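Local coordinates for putative epoxide hydrolase protein (Klebsiella pneumoniae subsp. pneumoniae, PDB 5BOV) that is probably a hydrolase of the alpha/beta-hydrolase fold, perhaps an epoxide hydrolase, whose natural substrate is not established, at residues P80-Q84 with P85-A89; T72-S76 with A77-R81; L137-S140 with Q141-E145; A90-V93 with H94-D97; A116-V119 with A120-P124. All coordinates share one frame; numbering follows the deposited sequence.

Contact 1: residues P80-Q84 with P85-A89; sequences PRNGQ and PSAMA
Two flat carboxamides, those of Gln84 and Asn82, meet edge to edge beside the first helical turn, with the methyl group of Ala87 over one face of the Asn82 amide, its CB 4.4 Å from ND2. At the edges, Asn82 ND2 donates to Gln84 OE1 at 2.7 Å along an almost straight line (174° at the hydrogen); the bond runs in the plane of the Asn82 amide and on a lone pair of OE1. From the face that carries Ala87, Gln84 N reaches Asn82 OD1 at 2.9 Å, well above the carbonyl plane. One asparagine thus grips both the backbone and the side chain of Gln84, and asparagine suits the place because its short amide offers acceptor and donor together. The torsion that sets Gln84 CG between N and C (chi1 73°) lets the chain rise past Ala87, CG lying 4.0 Å from CB. Gln84 NE2 and Ser86 OG both bond Glu234; Glu227 accepts from Asn82 ND2 through OE2 and donates backbone N-H to Gln84 OE1. Beyond Ala87, the extended selenomethionine Met88 brings CE to within 3.5 Å of Gly83 O. The first turn closes with Ala87 N donating to Gln84 O at 3.2 Å, a bent bond. Pro85 fits the first helical position, where no amide hydrogen is needed. An Asx turn here leads straight into an alpha-helix whose N-cap is Gln84.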
loop_
_atom_site.group_PDB
_atom_site.type_symbol
_atom_site.label_atom_id
_atom_site.label_comp_id
_atom_site.label_asym_id
_atom_site.label_seq_id
_atom_site.Cartn_x
_atom_site.Cartn_y
_atom_site.Cartn_z
ATOM N N PRO A 80 1.005 18.117 9.573
ATOM C CA PRO A 80 1.804 17.986 8.405
ATOM C C PRO A 80 1.264 16.874 7.483
ATOM O O PRO A 80 0.882 15.805 7.934
ATOM C CB PRO A 80 3.191 17.582 8.957
ATOM C CG PRO A 80 3.276 18.222 10.299
ATOM C CD PRO A 80 1.820 18.082 10.801
ATOM N N ARG A 81 1.234 17.200 6.199
ATOM C CA ARG A 81 0.830 16.229 5.142
ATOM C C ARG A 81 2.059 15.332 4.845
ATOM O O ARG A 81 2.795 15.488 3.878
ATOM C CB ARG A 81 0.297 16.912 3.910
ATOM C CG ARG A 81 -1.206 17.178 3.978
ATOM C CD ARG A 81 -1.633 17.959 5.209
ATOM N NE ARG A 81 -3.038 18.262 5.070
ATOM C CZ ARG A 81 -3.842 18.627 6.050
ATOM N NH1 ARG A 81 -3.392 18.766 7.267
ATOM N NH2 ARG A 81 -5.155 18.906 5.796
ATOM N N ASN A 82 2.292 14.420 5.785
ATOM C CA ASN A 82 3.538 13.655 5.878
ATOM C C ASN A 82 3.341 12.269 5.284
ATOM O O ASN A 82 2.492 11.494 5.768
ATOM C CB ASN A 82 3.929 13.607 7.358
ATOM C CG ASN A 82 5.191 12.781 7.639
ATOM O OD1 ASN A 82 5.928 12.377 6.741
ATOM N ND2 ASN A 82 5.412 12.535 8.898
ATOM N N GLY A 83 4.162 11.962 4.254
ATOM C CA GLY A 83 4.192 10.628 3.639
ATOM C C GLY A 83 5.289 9.679 4.092
ATOM O O GLY A 83 5.520 8.634 3.448
ATOM N N GLN A 84 5.864 9.882 5.277
ATOM C CA GLN A 84 6.922 8.937 5.692
ATOM C C GLN A 84 6.317 7.570 6.054
ATOM O O GLN A 84 5.117 7.482 6.441
ATOM C CB GLN A 84 7.677 9.465 6.910
ATOM C CG GLN A 84 6.975 9.424 8.233
ATOM C CD GLN A 84 7.830 10.028 9.329
ATOM O OE1 GLN A 84 7.631 11.195 9.759
ATOM N NE2 GLN A 84 8.799 9.239 9.815
ATOM N N PRO A 85 7.080 6.511 5.937
ATOM C CA PRO A 85 6.470 5.182 5.979
ATOM C C PRO A 85 5.766 4.852 7.274
ATOM O O PRO A 85 4.636 4.275 7.256
ATOM C CB PRO A 85 7.652 4.225 5.718
ATOM C CG PRO A 85 8.630 5.047 4.907
ATOM C CD PRO A 85 8.489 6.423 5.505
ATOM N N SER A 86 6.358 5.161 8.434
ATOM C CA SER A 86 5.748 4.740 9.653
ATOM C C SER A 86 4.452 5.499 9.981
ATOM O O SER A 86 3.634 5.029 10.785
ATOM C CB SER A 86 6.713 4.791 10.842
ATOM O OG SER A 86 7.166 6.145 11.045
ATOM N N ALA A 87 4.245 6.663 9.362
ATOM C CA ALA A 87 3.017 7.435 9.581
ATOM C C ALA A 87 1.818 6.650 9.058
ATOM O O ALA A 87 0.779 6.576 9.727
ATOM C CB ALA A 87 3.118 8.819 8.960
HETATM N N MSE A 88 1.957 6.008 7.898
HETATM C CA MSE A 88 0.890 5.222 7.349
HETATM C C MSE A 88 0.655 3.971 8.152
HETATM O O MSE A 88 -0.503 3.574 8.327
HETATM C CB MSE A 88 1.156 4.874 5.881
HETATM C CG MSE A 88 1.285 6.188 5.085
HETATM SE SE MSE A 88 1.515 5.755 3.199
HETATM C CE MSE A 88 2.364 7.467 2.668
ATOM N N ALA A 89 1.720 3.321 8.640
ATOM C CA ALA A 89 1.561 2.177 9.517
ATOM C C ALA A 89 0.799 2.564 10.793
ATOM O O ALA A 89 -0.152 1.869 11.211
ATOM C CB ALA A 89 2.916 1.580 9.844
#

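Contact 2: residues T72-S76 with A77-R81; sequences TRFLS and ASTPR
Phe74 and Arg81 form the tightly packed part of this contact: the guanidinium lies almost flat against the phenylalanine side chain, the two planes only 19° apart, while the two chains run past each other in opposite directions. Arg81 CD sits over one ring face, 4.2 Å from the centroid, as a CH-pi contact, and Phe74 CB comes 3.5 Å from NH1 over one guanidinium face. Arginine suits the place because its long aliphatic stem can cover a ring while its head bonds to backbone. A bend at chi2 (55°) folds the chain back so that NH1 donates to Ser76 O at 3.0 Å, at the guanidinium edge, and to Thr79 O at 2.8 Å, on a lone pair. Ser76 O also takes the N-H of Thr79 at 3.1 Å, closing a type I beta turn, and the methyl CG2 of Thr79 lies 3.6 Å from Phe74 CD2. Toward the outside the packing gives way to water: one molecule links Arg81 NH2 with Phe74 O, another joins Ser76 N to Thr79 OG1. Ala77 and Ser78, at the tip of the turn, are exposed, and Ser78 takes two conformations. The turn follows strand 59-74, which pairs with strand 19-26; Asp208 forms a salt bridge with Arg81 NE, and helix 209-220 packs on Phe74 and Arg81 through Ile212.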
loop_
_atom_site.group_PDB
_atom_site.type_symbol
_atom_site.label_atom_id
_atom_site.label_comp_id
_atom_site.label_asym_id
_atom_site.label_seq_id
_atom_site.Cartn_x
_atom_site.Cartn_y
_atom_site.Cartn_z
ATOM N N THR A 72 -10.352 9.855 2.793
ATOM C CA THR A 72 -9.556 9.968 3.952
ATOM C C THR A 72 -9.067 11.423 4.078
ATOM O O THR A 72 -8.513 11.945 3.120
ATOM C CB THR A 72 -8.400 8.991 3.956
ATOM O OG1 THR A 72 -8.974 7.688 4.239
ATOM C CG2 THR A 72 -7.359 9.335 5.050
ATOM N N ARG A 73 -9.194 12.027 5.261
ATOM C CA ARG A 73 -8.825 13.452 5.414
ATOM C C ARG A 73 -8.103 13.645 6.739
ATOM O O ARG A 73 -8.251 12.831 7.663
ATOM C CB ARG A 73 -10.076 14.387 5.305
ATOM C CG ARG A 73 -11.116 14.157 6.351
ATOM C CD ARG A 73 -12.318 15.095 6.177
ATOM N NE ARG A 73 -13.289 15.023 7.292
ATOM C CZ ARG A 73 -13.070 15.297 8.588
ATOM N NH1 ARG A 73 -11.903 15.731 9.054
ATOM N NH2 ARG A 73 -14.076 15.150 9.446
ATOM N N PHE A 74 -7.286 14.666 6.798
ATOM C CA PHE A 74 -6.688 15.068 8.084
ATOM C C PHE A 74 -7.766 15.803 8.905
ATOM O O PHE A 74 -8.456 16.677 8.408
ATOM C CB PHE A 74 -5.475 15.960 7.853
ATOM C CG PHE A 74 -4.275 15.193 7.374
ATOM C CD1 PHE A 74 -4.097 14.902 6.034
ATOM C CD2 PHE A 74 -3.324 14.728 8.278
ATOM C CE1 PHE A 74 -2.996 14.192 5.608
ATOM C CE2 PHE A 74 -2.207 13.984 7.839
ATOM C CZ PHE A 74 -2.074 13.672 6.529
ATOM N N LEU A 75 -7.775 15.529 10.200
ATOM C CA LEU A 75 -8.701 16.195 11.118
ATOM C C LEU A 75 -8.378 17.662 11.290
ATOM O O LEU A 75 -9.294 18.484 11.500
ATOM C CB LEU A 75 -8.675 15.481 12.459
ATOM C CG LEU A 75 -9.119 14.026 12.404
ATOM C CD1 LEU A 75 -8.730 13.318 13.670
ATOM C CD2 LEU A 75 -10.619 13.890 12.151
ATOM N N SER A 76 -7.092 18.015 11.219
ATOM C CA SER A 76 -6.615 19.402 11.489
ATOM C C SER A 76 -5.797 19.897 10.333
ATOM O O SER A 76 -4.858 19.200 9.865
ATOM C CB SER A 76 -5.822 19.407 12.788
ATOM O OG SER A 76 -5.099 20.627 12.927
ATOM N N ALA A 77 -6.108 21.118 9.900
ATOM C CA ALA A 77 -5.351 21.791 8.863
ATOM C C ALA A 77 -3.872 21.944 9.164
ATOM O O ALA A 77 -3.084 22.050 8.239
ATOM C CB ALA A 77 -5.982 23.156 8.579
ATOM N N SER A 78 -3.509 21.998 10.450
ATOM C CA SER A 78 -2.127 22.208 10.874
ATOM C C SER A 78 -1.287 20.929 10.904
ATOM O O SER A 78 -0.041 20.993 11.012
ATOM C CB SER A 78 -2.113 22.861 12.280
ATOM O OG SER A 78 -2.924 24.057 12.337
ATOM N N THR A 79 -1.913 19.739 10.787
ATOM C CA THR A 79 -1.139 18.496 10.745
ATOM C C THR A 79 -0.304 18.423 9.457
ATOM O O THR A 79 -0.834 18.629 8.387
ATOM C CB THR A 79 -2.037 17.269 10.882
ATOM O OG1 THR A 79 -2.796 17.395 12.071
ATOM C CG2 THR A 79 -1.240 15.967 10.913
ATOM N N PRO A 80 1.005 18.117 9.573
ATOM C CA PRO A 80 1.804 17.986 8.405
ATOM C C PRO A 80 1.264 16.874 7.483
ATOM O O PRO A 80 0.882 15.805 7.934
ATOM C CB PRO A 80 3.191 17.582 8.957
ATOM C CG PRO A 80 3.276 18.222 10.299
ATOM C CD PRO A 80 1.820 18.082 10.801
ATOM N N ARG A 81 1.234 17.200 6.199
ATOM C CA ARG A 81 0.830 16.229 5.142
ATOM C C ARG A 81 2.059 15.332 4.845
ATOM O O ARG A 81 2.795 15.488 3.878
ATOM C CB ARG A 81 0.297 16.912 3.910
ATOM C CG ARG A 81 -1.206 17.178 3.978
ATOM C CD ARG A 81 -1.633 17.959 5.209
ATOM N NE ARG A 81 -3.038 18.262 5.070
ATOM C CZ ARG A 81 -3.842 18.627 6.050
ATOM N NH1 ARG A 81 -3.392 18.766 7.267
ATOM N NH2 ARG A 81 -5.155 18.906 5.796
HETATM O O HOH W 1 -7.263 19.210 7.631
HETATM O O HOH W 2 -5.065 15.989 12.002
#

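Contact 3: residues L137-S140 with Q141-E145; sequences LISS and QQIGE
Gln141 begins the helix directly after Ser140, and its extended side chain carries the amide to other parts of the chain, where NE2 donates to the carbonyl oxygens of Glu224 and Trp219. At Gln142 the approach is looser: CB passes 3.9 Å from Ser140 OG, and the polar side chain suits its exposed position. Ile143 supplies the capping bond. Its N-H points almost straight (166°) at Ser140 OG, 3.1 Å from N, because the hydroxyl is folded back between the serine's own N and C (chi1 68°). Serine is well chosen here, since a short side chain can stand in for the missing carbonyl of a previous turn. The branched side chain of Ile143 rests against both hydroxyls, with CG1 3.4 Å from Ser140 OG and CG2 3.5 Å from Ser139 OG. Gly144 then completes the turn, its N donating to Ser140 O at 2.9 Å. Ser140 therefore receives N-H groups through both its side chain and its carbonyl. This is a serine N-cap, starting a short helix after strand 127-133, at the point where alpha/beta-hydrolases commonly insert their cap region.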
loop_
_atom_site.group_PDB
_atom_site.type_symbol
_atom_site.label_atom_id
_atom_site.label_comp_id
_atom_site.label_asym_id
_atom_site.label_seq_id
_atom_site.Cartn_x
_atom_site.Cartn_y
_atom_site.Cartn_z
ATOM N N LEU A 137 9.474 -4.556 1.763
ATOM C CA LEU A 137 9.550 -3.193 1.239
ATOM C C LEU A 137 9.885 -2.134 2.288
ATOM O O LEU A 137 9.852 -0.975 1.952
ATOM C CB LEU A 137 8.261 -2.826 0.542
ATOM C CG LEU A 137 7.945 -3.643 -0.706
ATOM C CD1 LEU A 137 6.826 -3.053 -1.501
ATOM C CD2 LEU A 137 9.164 -3.812 -1.559
ATOM N N ILE A 138 10.309 -2.544 3.477
ATOM C CA ILE A 138 10.784 -1.640 4.464
ATOM C C ILE A 138 12.204 -1.198 4.031
ATOM O O ILE A 138 13.065 -2.057 3.756
ATOM C CB ILE A 138 10.855 -2.324 5.828
ATOM C CG1 ILE A 138 9.429 -2.594 6.346
ATOM C CG2 ILE A 138 11.579 -1.436 6.861
ATOM C CD1 ILE A 138 9.346 -3.481 7.533
ATOM N N SER A 139 12.478 0.098 4.143
ATOM C CA SER A 139 13.830 0.552 3.917
ATOM C C SER A 139 14.067 1.765 4.805
ATOM O O SER A 139 13.400 1.965 5.836
ATOM C CB SER A 139 13.991 0.911 2.448
ATOM O OG SER A 139 15.369 1.087 2.109
ATOM N N SER A 140 15.100 2.550 4.490
ATOM C CA SER A 140 15.502 3.619 5.367
ATOM C C SER A 140 15.985 4.791 4.513
ATOM O O SER A 140 16.254 4.593 3.326
ATOM C CB SER A 140 16.664 3.210 6.272
ATOM O OG SER A 140 17.877 3.006 5.542
ATOM N N GLN A 141 16.127 5.948 5.111
ATOM C CA GLN A 141 16.653 7.122 4.398
ATOM C C GLN A 141 18.095 6.889 4.015
ATOM O O GLN A 141 18.527 7.278 2.932
ATOM C CB GLN A 141 16.479 8.404 5.219
ATOM C CG GLN A 141 15.021 8.725 5.430
ATOM C CD GLN A 141 14.818 10.067 6.035
ATOM O OE1 GLN A 141 15.295 10.343 7.147
ATOM N NE2 GLN A 141 14.153 10.946 5.324
ATOM N N GLN A 142 18.855 6.260 4.878
ATOM C CA GLN A 142 20.255 6.022 4.593
ATOM C C GLN A 142 20.414 5.148 3.335
ATOM O O GLN A 142 21.274 5.394 2.470
ATOM C CB GLN A 142 20.899 5.448 5.866
ATOM C CG GLN A 142 22.354 5.184 5.663
ATOM C CD GLN A 142 22.744 3.911 6.317
ATOM O OE1 GLN A 142 22.572 2.777 5.722
ATOM N NE2 GLN A 142 23.285 4.047 7.514
ATOM N N ILE A 143 19.579 4.131 3.207
ATOM C CA ILE A 143 19.577 3.321 1.986
ATOM C C ILE A 143 19.061 4.108 0.795
ATOM O O ILE A 143 19.626 4.016 -0.307
ATOM C CB ILE A 143 18.821 1.985 2.170
ATOM C CG1 ILE A 143 19.547 1.094 3.215
ATOM C CG2 ILE A 143 18.590 1.327 0.837
ATOM C CD1 ILE A 143 18.649 0.016 3.827
ATOM N N GLY A 144 17.991 4.889 0.985
ATOM C CA GLY A 144 17.390 5.631 -0.087
ATOM C C GLY A 144 18.297 6.693 -0.734
ATOM O O GLY A 144 18.078 7.048 -1.871
ATOM N N GLU A 145 19.290 7.109 -0.001
ATOM C CA GLU A 145 20.363 8.020 -0.520
ATOM C C GLU A 145 21.302 7.356 -1.529
ATOM O O GLU A 145 21.995 8.088 -2.234
ATOM C CB GLU A 145 21.173 8.560 0.679
ATOM C CG GLU A 145 20.442 9.618 1.455
ATOM C CD GLU A 145 21.014 9.920 2.858
ATOM O OE1 GLU A 145 22.100 9.440 3.233
ATOM O OE2 GLU A 145 20.278 10.642 3.600
#

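Contact 4: residues A90-V93 with H94-D97; sequences ADIV and HLMD
Ala90 to Val93 and His94 to Asp97 are successive turns of one alpha-helix, helix 85-98, which packs against the central sheet of the alpha/beta-hydrolase fold. The backbone bonds come first: His94 N, Leu95 N, Met96 N and Asp97 N each donate four residues back, to Ala90 O, Asp91 O, Ile92 O and Val93 O, each 2.9 Å away. This even spacing is that of a regular helix, and it satisfies polar backbone atoms that would otherwise be buried without partners.

Apolar contacts are light within the helix, because its large side chains serve the neighbouring strands. Ile92 CD1 and Leu95 CD2 just meet at 4.5 Å, and both side chains lie on Pro64 of strand 59-74. The selenomethionine Met96 has its CG 3.4 Å from Ile92 O before the chain bends at chi3 (79°) and continues away toward Ile35 of strand 32-37. Such flexible or branched hydrocarbon chains suit a buried helix-sheet interface.

The charged side chains look elsewhere. Asp91 forms a salt bridge with Arg67, and Asp97 one with Arg126. Asp97 nevertheless runs side by side with Val93, OD2 lying 4.0 Å from CG1, so that the acid on the exposed flank covers part of the valine.

Last comes the imidazole. His94 CG is anti to its carbonyl carbon (chi1 -73°), which turns the ring back along the helix, and its carbon CD2 ends 3.1 Å from Ala90 O.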
loop_
_atom_site.group_PDB
_atom_site.type_symbol
_atom_site.label_atom_id
_atom_site.label_comp_id
_atom_site.label_asym_id
_atom_site.label_seq_id
_atom_site.Cartn_x
_atom_site.Cartn_y
_atom_site.Cartn_z
ATOM N N ALA A 90 1.180 3.702 11.386
ATOM C CA ALA A 90 0.471 4.188 12.578
ATOM C C ALA A 90 -1.006 4.421 12.287
ATOM O O ALA A 90 -1.858 4.079 13.126
ATOM C CB ALA A 90 1.121 5.456 13.097
ATOM N N ASP A 91 -1.331 4.954 11.078
ATOM C CA ASP A 91 -2.700 5.213 10.683
ATOM C C ASP A 91 -3.515 3.866 10.737
ATOM O O ASP A 91 -4.670 3.813 11.191
ATOM C CB ASP A 91 -2.830 5.708 9.259
ATOM C CG ASP A 91 -2.235 7.096 8.996
ATOM O OD1 ASP A 91 -2.218 7.928 9.966
ATOM O OD2 ASP A 91 -1.904 7.338 7.818
ATOM N N ILE A 92 -2.907 2.803 10.243
ATOM C CA ILE A 92 -3.594 1.526 10.207
ATOM C C ILE A 92 -3.835 0.945 11.576
ATOM O O ILE A 92 -4.891 0.354 11.875
ATOM C CB ILE A 92 -2.910 0.515 9.208
ATOM C CG1 ILE A 92 -2.921 1.087 7.792
ATOM C CG2 ILE A 92 -3.557 -0.861 9.278
ATOM C CD1 ILE A 92 -4.247 1.659 7.272
ATOM N N VAL A 93 -2.856 1.090 12.466
ATOM C CA VAL A 93 -3.001 0.634 13.834
ATOM C C VAL A 93 -4.125 1.470 14.529
ATOM O O VAL A 93 -4.956 0.897 15.231
ATOM C CB VAL A 93 -1.712 0.698 14.663
ATOM C CG1 VAL A 93 -1.960 0.345 16.133
ATOM C CG2 VAL A 93 -0.721 -0.246 14.070
ATOM N N HIS A 94 -4.137 2.793 14.318
ATOM C CA HIS A 94 -5.225 3.607 14.863
ATOM C C HIS A 94 -6.579 3.188 14.294
ATOM O O HIS A 94 -7.607 3.170 15.029
ATOM C CB HIS A 94 -4.997 5.083 14.534
ATOM C CG HIS A 94 -3.903 5.700 15.328
ATOM N ND1 HIS A 94 -3.852 5.679 16.713
ATOM C CD2 HIS A 94 -2.865 6.460 14.922
ATOM C CE1 HIS A 94 -2.762 6.333 17.105
ATOM N NE2 HIS A 94 -2.149 6.811 16.042
ATOM N N LEU A 95 -6.621 2.809 13.013
ATOM C CA LEU A 95 -7.902 2.306 12.424
ATOM C C LEU A 95 -8.317 1.019 13.097
ATOM O O LEU A 95 -9.518 0.829 13.420
ATOM C CB LEU A 95 -7.713 2.062 10.905
ATOM C CG LEU A 95 -8.873 1.507 10.143
ATOM C CD1 LEU A 95 -10.069 2.452 10.176
ATOM C CD2 LEU A 95 -8.464 1.187 8.699
HETATM N N MSE A 96 -7.371 0.104 13.307
HETATM C CA MSE A 96 -7.668 -1.195 13.956
HETATM C C MSE A 96 -8.213 -0.935 15.335
HETATM O O MSE A 96 -9.261 -1.504 15.746
HETATM C CB MSE A 96 -6.420 -2.087 13.986
HETATM C CG MSE A 96 -6.156 -2.685 12.584
HETATM SE SE MSE A 96 -4.458 -3.674 12.685
HETATM C CE MSE A 96 -5.270 -5.184 13.511
ATOM N N ASP A 97 -7.520 -0.081 16.087
ATOM C CA ASP A 97 -8.016 0.287 17.387
ATOM C C ASP A 97 -9.441 0.892 17.367
ATOM O O ASP A 97 -10.315 0.508 18.206
ATOM C CB ASP A 97 -7.101 1.261 18.126
ATOM C CG ASP A 97 -5.732 0.677 18.455
ATOM O OD1 ASP A 97 -5.574 -0.568 18.521
ATOM O OD2 ASP A 97 -4.823 1.514 18.744
#

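Contact 5: residues A116-V119 with A120-P124; sequences ADIV and AALWP
Trp123 N donates to Val119 O at 2.8 Å, the shortest polar bond between these turns, although it is bent (147° at the hydrogen). It is the last of four bonds in which an N-H donates to the oxygen four residues back: Ala120 N to Ala116 O, Ala121 N to Asp117 O and Leu122 N to Ile118 O precede it, between 2.9 and 3.0 Å. Trp123 is the first residue to leave the helical conformation, and Pro124 after it has no N-H with which to extend the series.

Side chains fill the flank beside these bonds. Ile118 and Leu122 lie alongside and point the same way, CG2 of the isoleucine 3.8 Å from CD1 of the leucine, both reaching Leu237 of helix 231-238. The indole turns its six-membered edge back to the preceding turn: CE3 is 3.8 Å from Val119 CA, near the ring plane, and 4.2 Å from Val119 CG1. With CG beside the backbone N (chi1 -55°), the ring of Trp123 lies back along the helix. Leu122 CB covers part of one ring face, and Tyr233 meets the indole edge-to-face. Ala116 and Ala120, with small side chains, lie against Leu130 and Val127 of strand 127-133.

Asp117, though buried, is satisfied beyond the helix, OD1 by Ser132 OG and OD2 by Leu137 N. The chemistry is therefore mixed: backbone bonds close the turn, the acid is met by polar groups from outside, and the other side chains bury hydrocarbon and indole.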
loop_
_atom_site.group_PDB
_atom_site.type_symbol
_atom_site.label_atom_id
_atom_site.label_comp_id
_atom_site.label_asym_id
_atom_site.label_seq_id
_atom_site.Cartn_x
_atom_site.Cartn_y
_atom_site.Cartn_z
ATOM N N ALA A 116 1.835 -2.564 5.392
ATOM C CA ALA A 116 1.539 -3.828 6.064
ATOM C C ALA A 116 2.795 -4.490 6.633
ATOM O O ALA A 116 2.745 -5.038 7.729
ATOM C CB ALA A 116 0.893 -4.800 5.061
ATOM N N ASP A 117 3.915 -4.418 5.894
ATOM C CA ASP A 117 5.177 -4.908 6.312
ATOM C C ASP A 117 5.553 -4.239 7.693
ATOM O O ASP A 117 6.012 -4.934 8.615
ATOM C CB ASP A 117 6.290 -4.649 5.353
ATOM C CG ASP A 117 6.193 -5.439 4.062
ATOM O OD1 ASP A 117 5.312 -6.320 3.920
ATOM O OD2 ASP A 117 6.947 -5.039 3.162
ATOM N N ILE A 118 5.429 -2.914 7.757
ATOM C CA ILE A 118 5.770 -2.191 8.951
ATOM C C ILE A 118 4.866 -2.610 10.122
ATOM O O ILE A 118 5.399 -2.809 11.248
ATOM C CB ILE A 118 5.725 -0.671 8.726
ATOM C CG1 ILE A 118 6.815 -0.276 7.785
ATOM C CG2 ILE A 118 5.869 0.107 10.083
ATOM C CD1 ILE A 118 6.668 1.137 7.226
ATOM N N VAL A 119 3.566 -2.716 9.912
ATOM C CA VAL A 119 2.690 -3.150 10.987
ATOM C C VAL A 119 3.121 -4.518 11.491
ATOM O O VAL A 119 3.214 -4.754 12.709
ATOM C CB VAL A 119 1.209 -3.144 10.607
ATOM C CG1 VAL A 119 0.364 -3.536 11.743
ATOM C CG2 VAL A 119 0.839 -1.746 10.191
ATOM N N ALA A 120 3.440 -5.444 10.570
ATOM C CA ALA A 120 3.844 -6.744 10.960
ATOM C C ALA A 120 5.166 -6.766 11.699
ATOM O O ALA A 120 5.369 -7.595 12.585
ATOM C CB ALA A 120 3.890 -7.647 9.713
ATOM N N ALA A 121 6.105 -5.914 11.304
ATOM C CA ALA A 121 7.403 -5.892 11.962
ATOM C C ALA A 121 7.364 -5.233 13.340
ATOM O O ALA A 121 8.060 -5.680 14.310
ATOM C CB ALA A 121 8.383 -5.171 11.040
ATOM N N LEU A 122 6.625 -4.157 13.470
ATOM C CA LEU A 122 6.639 -3.400 14.739
ATOM C C LEU A 122 5.564 -3.801 15.708
ATOM O O LEU A 122 5.786 -3.701 16.945
ATOM C CB LEU A 122 6.535 -1.896 14.493
ATOM C CG LEU A 122 7.618 -1.271 13.593
ATOM C CD1 LEU A 122 7.429 0.225 13.537
ATOM C CD2 LEU A 122 9.024 -1.598 14.028
ATOM N N TRP A 123 4.419 -4.238 15.198
ATOM C CA TRP A 123 3.331 -4.740 16.039
ATOM C C TRP A 123 2.877 -6.126 15.569
ATOM O O TRP A 123 1.702 -6.305 15.182
ATOM C CB TRP A 123 2.176 -3.749 16.022
ATOM C CG TRP A 123 2.590 -2.417 16.404
ATOM C CD1 TRP A 123 2.832 -1.974 17.691
ATOM C CD2 TRP A 123 2.845 -1.276 15.538
ATOM N NE1 TRP A 123 3.253 -0.664 17.653
ATOM C CE2 TRP A 123 3.178 -0.176 16.369
ATOM C CE3 TRP A 123 2.807 -1.080 14.170
ATOM C CZ2 TRP A 123 3.497 1.110 15.843
ATOM C CZ3 TRP A 123 3.161 0.149 13.647
ATOM C CH2 TRP A 123 3.496 1.243 14.456
ATOM N N PRO A 124 3.751 -7.132 15.642
ATOM C CA PRO A 124 3.392 -8.443 15.125
ATOM C C PRO A 124 2.120 -9.074 15.760
ATOM O O PRO A 124 1.412 -9.846 15.096
ATOM C CB PRO A 124 4.604 -9.298 15.412
ATOM C CG PRO A 124 5.339 -8.571 16.507
ATOM C CD PRO A 124 5.128 -7.142 16.180
#

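In the fold
Contacts 2, 1 and 4 follow one another along the chain, from the end of strand 59-74 through the turn and into helix 85-98; contacts 2 and 1 share Pro80 and Arg81. Contact 5, on helix 111-122, packs against this helix: Ala89 CB of contact 1 lies 3.3 Å from Ile118 CG2, and Val93 CG2 of contact 4 lies 3.6 Å from Trp123 CE3. Contact 3 joins contact 5 through Leu137 N and Asp117 OD2, 2.9 Å apart, but stays about 12 Å from contact 4 at the nearest atoms. Met88, Ile92 and Ala116 lie near, without touching, a Gly108-Asp110-Gly112 pattern consistent with a nucleophile elbow, so contacts 1, 4 and 5 may border the active site.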